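Local atomic coordinates of 3-oxoacyl-(Acyl-carrier protein) synthase (Burkholderia xenovorans, PDB entry 4EFI), a protein that probably catalyses a carbon-carbon bond-forming condensation that yields a 3-oxoacyl group on acyl-carrier protein, as 3-oxoacyl-ACP synthases do. Residues Asn140-Gln143 / Arg149-Leu152; Ile206-Gly211 / Glu221-Lys226; Lys248-Thr253 / Ala284-Glu289. All coordinates share one frame; numbering follows the deposited sequence. Where two conformers were deposited one is given.

Contact 1. Residues Asn140-Gln143 / Arg149-Leu152; sequences NLIQ and RVLL
Ile142, in the last turn of helix 130-143, meets Val150, the second residue of strand 149-156, and shows how a beta-alpha-beta crossover is closed at its return. The helix connects the parallel strands 120-124 and 149-156, and strand 90-94 lies between them in the sheet. Traced from the backbone outward, the Ile142 side chain divides its duties. Ile142 CB stands back from the valine, 5.2 Å from Val150 CG2. Ile142 CG1 steps down to the strand and makes the nearest approach, 3.8 Å to Val150 CG2. Ile142 CD1 continues past Val150 CG2 at 3.9 Å, so the final bond of the isoleucine lies across that methyl. The other branch, Ile142 CG2, stays 6.3 Å from Val150 CG2. This division follows from chi1 of -71°, which sets CG1 opposite the carbonyl carbon and swings it toward the strand. Val150 answers with one branch: Val150 CG2 takes both isoleucine contacts and also meets Leu141 CD1 more loosely at 4.5 Å. Around this point Ile142 also rests on Leu182 and Thr184 of strand 176-184, and Leu141 touches Ala90. The polar neighbours look to other parts of the fold: Arg149 leaves the strand pointing away from the helix, and its guanidinium forms a salt bridge with Glu183 and a cation-pi contact with Trp83, while Gln143 OE1 accepts from the backbone of Gln15. Because only methyl and methylene groups meet, the fit depends on branch shape and dispersion, with no directional bond between these two segments.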
# COMPACT_ATOMS: atom_id res chain seq x y z
N ASN A 140 3.92 1.74 17.41
CA ASN A 140 3.31 1.57 18.71
C ASN A 140 3.93 0.37 19.45
O ASN A 140 4.22 0.49 20.66
CB ASN A 140 1.79 1.40 18.56
CG ASN A 140 1.09 1.20 19.88
OD1 ASN A 140 0.57 2.13 20.46
ND2 ASN A 140 1.03 -0.01 20.32
N LEU A 141 4.17 -0.73 18.76
CA LEU A 141 4.80 -1.90 19.40
C LEU A 141 6.18 -1.52 19.97
O LEU A 141 6.55 -1.92 21.07
CB LEU A 141 4.98 -3.05 18.40
CG LEU A 141 3.75 -3.81 17.85
CD1 LEU A 141 4.17 -4.89 16.87
CD2 LEU A 141 2.97 -4.40 19.00
N ILE A 142 6.94 -0.73 19.22
CA ILE A 142 8.27 -0.34 19.66
C ILE A 142 8.18 0.66 20.80
O ILE A 142 8.85 0.50 21.82
CB ILE A 142 9.05 0.22 18.46
CG1 ILE A 142 9.40 -0.94 17.53
CG2 ILE A 142 10.33 0.94 18.93
CD1 ILE A 142 9.89 -0.50 16.16
N GLN A 143 7.32 1.66 20.69
CA GLN A 143 7.18 2.64 21.76
C GLN A 143 6.79 2.02 23.10
O GLN A 143 7.25 2.50 24.15
CB GLN A 143 6.18 3.73 21.35
CG GLN A 143 6.01 4.82 22.38
CD GLN A 143 5.13 5.96 21.92
OE1 GLN A 143 4.55 5.92 20.84
NE2 GLN A 143 5.00 6.98 22.75
N ARG A 149 12.75 -4.24 17.08
CA ARG A 149 12.83 -4.33 15.62
C ARG A 149 11.58 -5.03 15.11
O ARG A 149 11.22 -6.10 15.56
CB ARG A 149 14.10 -5.08 15.17
CG ARG A 149 15.35 -4.33 15.41
CD ARG A 149 16.58 -5.10 14.94
NE ARG A 149 17.79 -4.29 15.06
CZ ARG A 149 19.02 -4.75 14.93
NH1 ARG A 149 19.22 -6.03 14.67
NH2 ARG A 149 20.05 -3.93 15.05
N VAL A 150 10.94 -4.39 14.13
CA VAL A 150 9.67 -4.84 13.55
C VAL A 150 9.82 -4.86 12.03
O VAL A 150 10.38 -3.92 11.45
CB VAL A 150 8.49 -3.93 13.95
CG1 VAL A 150 7.20 -4.35 13.25
CG2 VAL A 150 8.31 -3.95 15.47
N LEU A 151 9.34 -5.93 11.41
CA LEU A 151 9.22 -6.01 9.95
C LEU A 151 7.76 -5.90 9.54
O LEU A 151 6.89 -6.59 10.07
CB LEU A 151 9.79 -7.34 9.43
CG LEU A 151 11.29 -7.52 9.66
CD1 LEU A 151 11.72 -8.86 9.07
CD2 LEU A 151 12.08 -6.40 9.01
N LEU A 152 7.51 -5.00 8.58
CA LEU A 152 6.20 -4.84 7.99
C LEU A 152 6.24 -5.36 6.58
O LEU A 152 6.88 -4.77 5.70
CB LEU A 152 5.76 -3.37 7.97
CG LEU A 152 5.85 -2.59 9.27
CD1 LEU A 152 5.53 -1.14 9.00
CD2 LEU A 152 4.95 -3.18 10.33

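Contact 2. Residues Ile206-Gly211 / Glu221-Lys226; sequences IVPSGG and ERMAGK
Met223 lays its sulfur and terminal methyl against CG of Pro208 and a methyl of Ile206, joining the start of a long loop in a thiolase-type fold to a later part of it. The loop runs between the short strands 205-206 and 232-233, which are themselves paired by backbone bonding of Ile206 with Phe232. At the proline, whose ring the methionine crosses obliquely, Pro208 CG is 4.0 Å from Met223 SD and 4.1 Å from Met223 CE, so one corner carbon faces both tip atoms. Met223 CE extends further, to 4.2 Å from Ile206 CG2, where the two side chains cross at about a right angle. The methionine reaches this far because it is straight beyond CG (chi2 -173°, chi3 178°), projecting SD and CE away from its own backbone. Ile206 presents the branch methyl CG2, held between its backbone N and carbonyl carbon, while CG1 leads off another way. Tyr215, Ala217 and Phe232 also touch the methionine, completing a small apolar cluster far from the centre of the chain. Next to it, Arg222 bridges Asp220 and Asp234, adding charged ties beside the apolar ones. From Met223, the last residue of the 3-10 segment 221-223, the chain reverses in a type II turn, in which Gly225 has positive phi and Lys226 N donates to Met223 O over 3.0 Å.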
# COMPACT_ATOMS: atom_id res chain seq x y z
N ILE A 206 -15.33 -4.67 -3.29
CA ILE A 206 -15.63 -5.94 -2.67
C ILE A 206 -15.35 -7.09 -3.64
O ILE A 206 -15.51 -6.94 -4.84
CB ILE A 206 -17.12 -5.97 -2.18
CG1 ILE A 206 -17.45 -7.28 -1.45
CG2 ILE A 206 -18.09 -5.75 -3.32
CD1 ILE A 206 -18.67 -7.16 -0.55
N VAL A 207 -14.93 -8.23 -3.08
CA VAL A 207 -14.95 -9.50 -3.82
C VAL A 207 -16.18 -10.28 -3.29
O VAL A 207 -16.18 -10.74 -2.14
CB VAL A 207 -13.65 -10.30 -3.60
CG1 VAL A 207 -13.73 -11.65 -4.27
CG2 VAL A 207 -12.47 -9.52 -4.16
N PRO A 208 -17.24 -10.38 -4.07
CA PRO A 208 -18.49 -10.94 -3.51
C PRO A 208 -18.37 -12.36 -2.97
O PRO A 208 -18.94 -12.64 -1.90
CB PRO A 208 -19.45 -10.87 -4.70
CG PRO A 208 -18.99 -9.63 -5.43
CD PRO A 208 -17.49 -9.76 -5.38
N SER A 209 -17.70 -13.24 -3.70
CA SER A 209 -17.63 -14.67 -3.38
C SER A 209 -16.19 -15.08 -3.20
O SER A 209 -15.29 -14.59 -3.91
CB SER A 209 -18.25 -15.51 -4.49
OG SER A 209 -19.67 -15.40 -4.47
N GLY A 210 -15.95 -16.00 -2.27
CA GLY A 210 -14.60 -16.46 -2.00
C GLY A 210 -14.31 -16.54 -0.53
O GLY A 210 -13.32 -17.16 -0.14
N GLY A 211 -15.12 -15.87 0.28
CA GLY A 211 -15.07 -16.01 1.74
C GLY A 211 -16.24 -16.83 2.24
O GLY A 211 -16.78 -17.65 1.52
N GLU A 221 -28.06 -4.94 -9.00
CA GLU A 221 -28.09 -4.63 -10.43
C GLU A 221 -26.74 -4.23 -11.00
O GLU A 221 -26.45 -4.49 -12.16
CB GLU A 221 -29.12 -3.52 -10.71
N ARG A 222 -25.87 -3.64 -10.17
CA ARG A 222 -24.59 -3.16 -10.66
C ARG A 222 -23.69 -4.31 -11.05
O ARG A 222 -22.70 -4.10 -11.76
CB ARG A 222 -23.87 -2.33 -9.59
CG ARG A 222 -24.68 -1.19 -9.00
CD ARG A 222 -23.91 -0.59 -7.83
NE ARG A 222 -23.72 -1.57 -6.77
CZ ARG A 222 -22.85 -1.46 -5.78
NH1 ARG A 222 -22.07 -0.39 -5.69
NH2 ARG A 222 -22.74 -2.41 -4.86
N MET A 223 -24.01 -5.51 -10.58
CA MET A 223 -23.15 -6.67 -10.79
C MET A 223 -23.61 -7.61 -11.92
O MET A 223 -23.05 -8.69 -12.09
CB MET A 223 -22.99 -7.45 -9.47
CG MET A 223 -22.40 -6.61 -8.36
SD MET A 223 -22.03 -7.58 -6.90
CE MET A 223 -21.32 -6.30 -5.87
N ALA A 224 -24.60 -7.19 -12.71
CA ALA A 224 -25.06 -7.95 -13.87
C ALA A 224 -23.89 -8.26 -14.81
O ALA A 224 -23.15 -7.36 -15.21
CB ALA A 224 -26.12 -7.17 -14.62
N GLY A 225 -23.71 -9.54 -15.12
CA GLY A 225 -22.65 -9.95 -16.03
C GLY A 225 -21.25 -9.96 -15.44
O GLY A 225 -20.28 -10.22 -16.16
N LYS A 226 -21.13 -9.69 -14.15
CA LYS A 226 -19.82 -9.71 -13.51
C LYS A 226 -19.59 -11.05 -12.82
O LYS A 226 -20.54 -11.74 -12.46
CB LYS A 226 -19.70 -8.56 -12.51

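Contact 3. Residues Lys248-Thr253 / Ala284-Glu289; sequences KLVSRT and AGLPAE
A Schellman motif ends helix 274-283, and the chain leaving it packs on helix 235-257 in the C-terminal half of this thiolase-type fold. Gly285, with positive phi, turns the backbone so that the residues before and after it, Ala284 and Leu286, both present side chains to the long helix. A single methyl receives them. Val250 CG1 lies 4.1 Å from Ala284 CB and 4.3 Å from Leu286 CD2, one carbon approached by two neighbours. It is placed there by chi1 of 172°, which carries CG1 to the side of CB remote from the backbone N. Phe269 of the edge strand 266-269 touches both Val250 and Leu286, tying the apolar patch to the sheet beneath. Beside Val250 the chemistry becomes polar: Leu249 O is gripped by two donors of Thr253, about one turn on. Thr253 N donates to Leu249 O in the usual helical bond, at 2.9 Å. From the opposite face of the carbonyl plane comes the Thr253 hydroxyl, its OG1 2.7 Å from Leu249 O and lifted 38° out of that plane.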
# COMPACT_ATOMS: atom_id res chain seq x y z
N LYS A 248 -9.81 16.31 3.41
CA LYS A 248 -9.99 16.59 4.83
C LYS A 248 -8.92 15.88 5.67
O LYS A 248 -8.39 16.43 6.63
CB LYS A 248 -11.38 16.14 5.27
N LEU A 249 -8.61 14.64 5.30
CA LEU A 249 -7.54 13.90 5.93
C LEU A 249 -6.19 14.62 5.78
O LEU A 249 -5.44 14.75 6.74
CB LEU A 249 -7.46 12.51 5.32
CG LEU A 249 -6.29 11.63 5.77
CD1 LEU A 249 -6.41 11.27 7.24
CD2 LEU A 249 -6.23 10.39 4.90
N VAL A 250 -5.91 15.11 4.58
CA VAL A 250 -4.65 15.79 4.32
C VAL A 250 -4.57 17.05 5.18
O VAL A 250 -3.57 17.29 5.86
CB VAL A 250 -4.48 16.14 2.83
CG1 VAL A 250 -3.26 17.02 2.60
CG2 VAL A 250 -4.37 14.86 1.99
N SER A 251 -5.63 17.85 5.16
CA SER A 251 -5.64 19.10 5.91
C SER A 251 -5.37 18.85 7.39
O SER A 251 -4.51 19.48 8.00
CB SER A 251 -6.99 19.80 5.74
OG SER A 251 -7.05 21.00 6.49
N ARG A 252 -6.10 17.91 7.97
CA ARG A 252 -6.00 17.66 9.41
C ARG A 252 -4.64 17.07 9.78
O ARG A 252 -4.07 17.41 10.82
CB ARG A 252 -7.14 16.79 9.92
CG ARG A 252 -7.13 16.61 11.42
CD ARG A 252 -7.37 17.89 12.20
NE ARG A 252 -7.23 17.60 13.63
CZ ARG A 252 -6.88 18.47 14.56
NH1 ARG A 252 -6.67 19.74 14.26
NH2 ARG A 252 -6.76 18.05 15.82
N THR A 253 -4.12 16.22 8.90
CA THR A 253 -2.80 15.64 9.11
C THR A 253 -1.75 16.74 9.18
O THR A 253 -0.89 16.76 10.08
CB THR A 253 -2.44 14.63 8.00
OG1 THR A 253 -3.37 13.54 8.03
CG2 THR A 253 -1.04 14.10 8.19
N ALA A 284 -6.52 19.53 -2.44
CA ALA A 284 -5.77 19.71 -1.20
C ALA A 284 -4.73 20.82 -1.30
O ALA A 284 -3.98 21.07 -0.36
CB ALA A 284 -5.09 18.41 -0.80
N GLY A 285 -4.69 21.50 -2.44
CA GLY A 285 -3.75 22.59 -2.65
C GLY A 285 -2.30 22.18 -2.50
O GLY A 285 -1.48 22.90 -1.94
N LEU A 286 -1.98 21.00 -3.00
CA LEU A 286 -0.63 20.49 -2.91
C LEU A 286 0.08 20.71 -4.22
O LEU A 286 -0.49 20.54 -5.29
CB LEU A 286 -0.61 19.00 -2.59
CG LEU A 286 -1.32 18.56 -1.32
CD1 LEU A 286 -1.24 17.04 -1.21
CD2 LEU A 286 -0.73 19.21 -0.09
N PRO A 287 1.36 21.09 -4.14
CA PRO A 287 2.17 21.30 -5.34
C PRO A 287 2.44 19.98 -6.06
O PRO A 287 3.00 19.04 -5.50
CB PRO A 287 3.46 21.94 -4.78
CG PRO A 287 3.50 21.49 -3.33
CD PRO A 287 2.09 21.35 -2.89
N ALA A 288 2.03 19.90 -7.32
CA ALA A 288 2.03 18.65 -8.07
C ALA A 288 3.42 18.01 -8.18
O ALA A 288 3.55 16.78 -8.15
CB ALA A 288 1.43 18.85 -9.45
N GLU A 289 4.46 18.82 -8.27
CA GLU A 289 5.80 18.26 -8.38
C GLU A 289 6.23 17.53 -7.09
O GLU A 289 7.13 16.69 -7.11
CB GLU A 289 6.81 19.35 -8.76
CG GLU A 289 7.24 20.28 -7.63
CD GLU A 289 6.25 21.37 -7.28
OE1 GLU A 289 5.13 21.45 -7.85
OE2 GLU A 289 6.62 22.17 -6.39

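The three contacts follow one another along the chain, each closing before the next opens, and none touches another. Contact 1 sets helix 130-143 on the six-stranded mixed sheet; contact 3 sets the loop after helix 274-283 on helix 235-257, beside the five-stranded sheet, with centres about 28 Å apart. Contact 2 lies in a peripheral loop, its centre about 37 Å from that of contact 1, on the opposite side of the chain's centre, and about 34 Å from that of contact 3. Yet strand 232-233, which ends its loop, leads directly into helix 235-257. Together they sample both sheets of the thiolase-type fold and a peripheral loop between strands 205-206 and 232-233, each joined locally by apolar side chains.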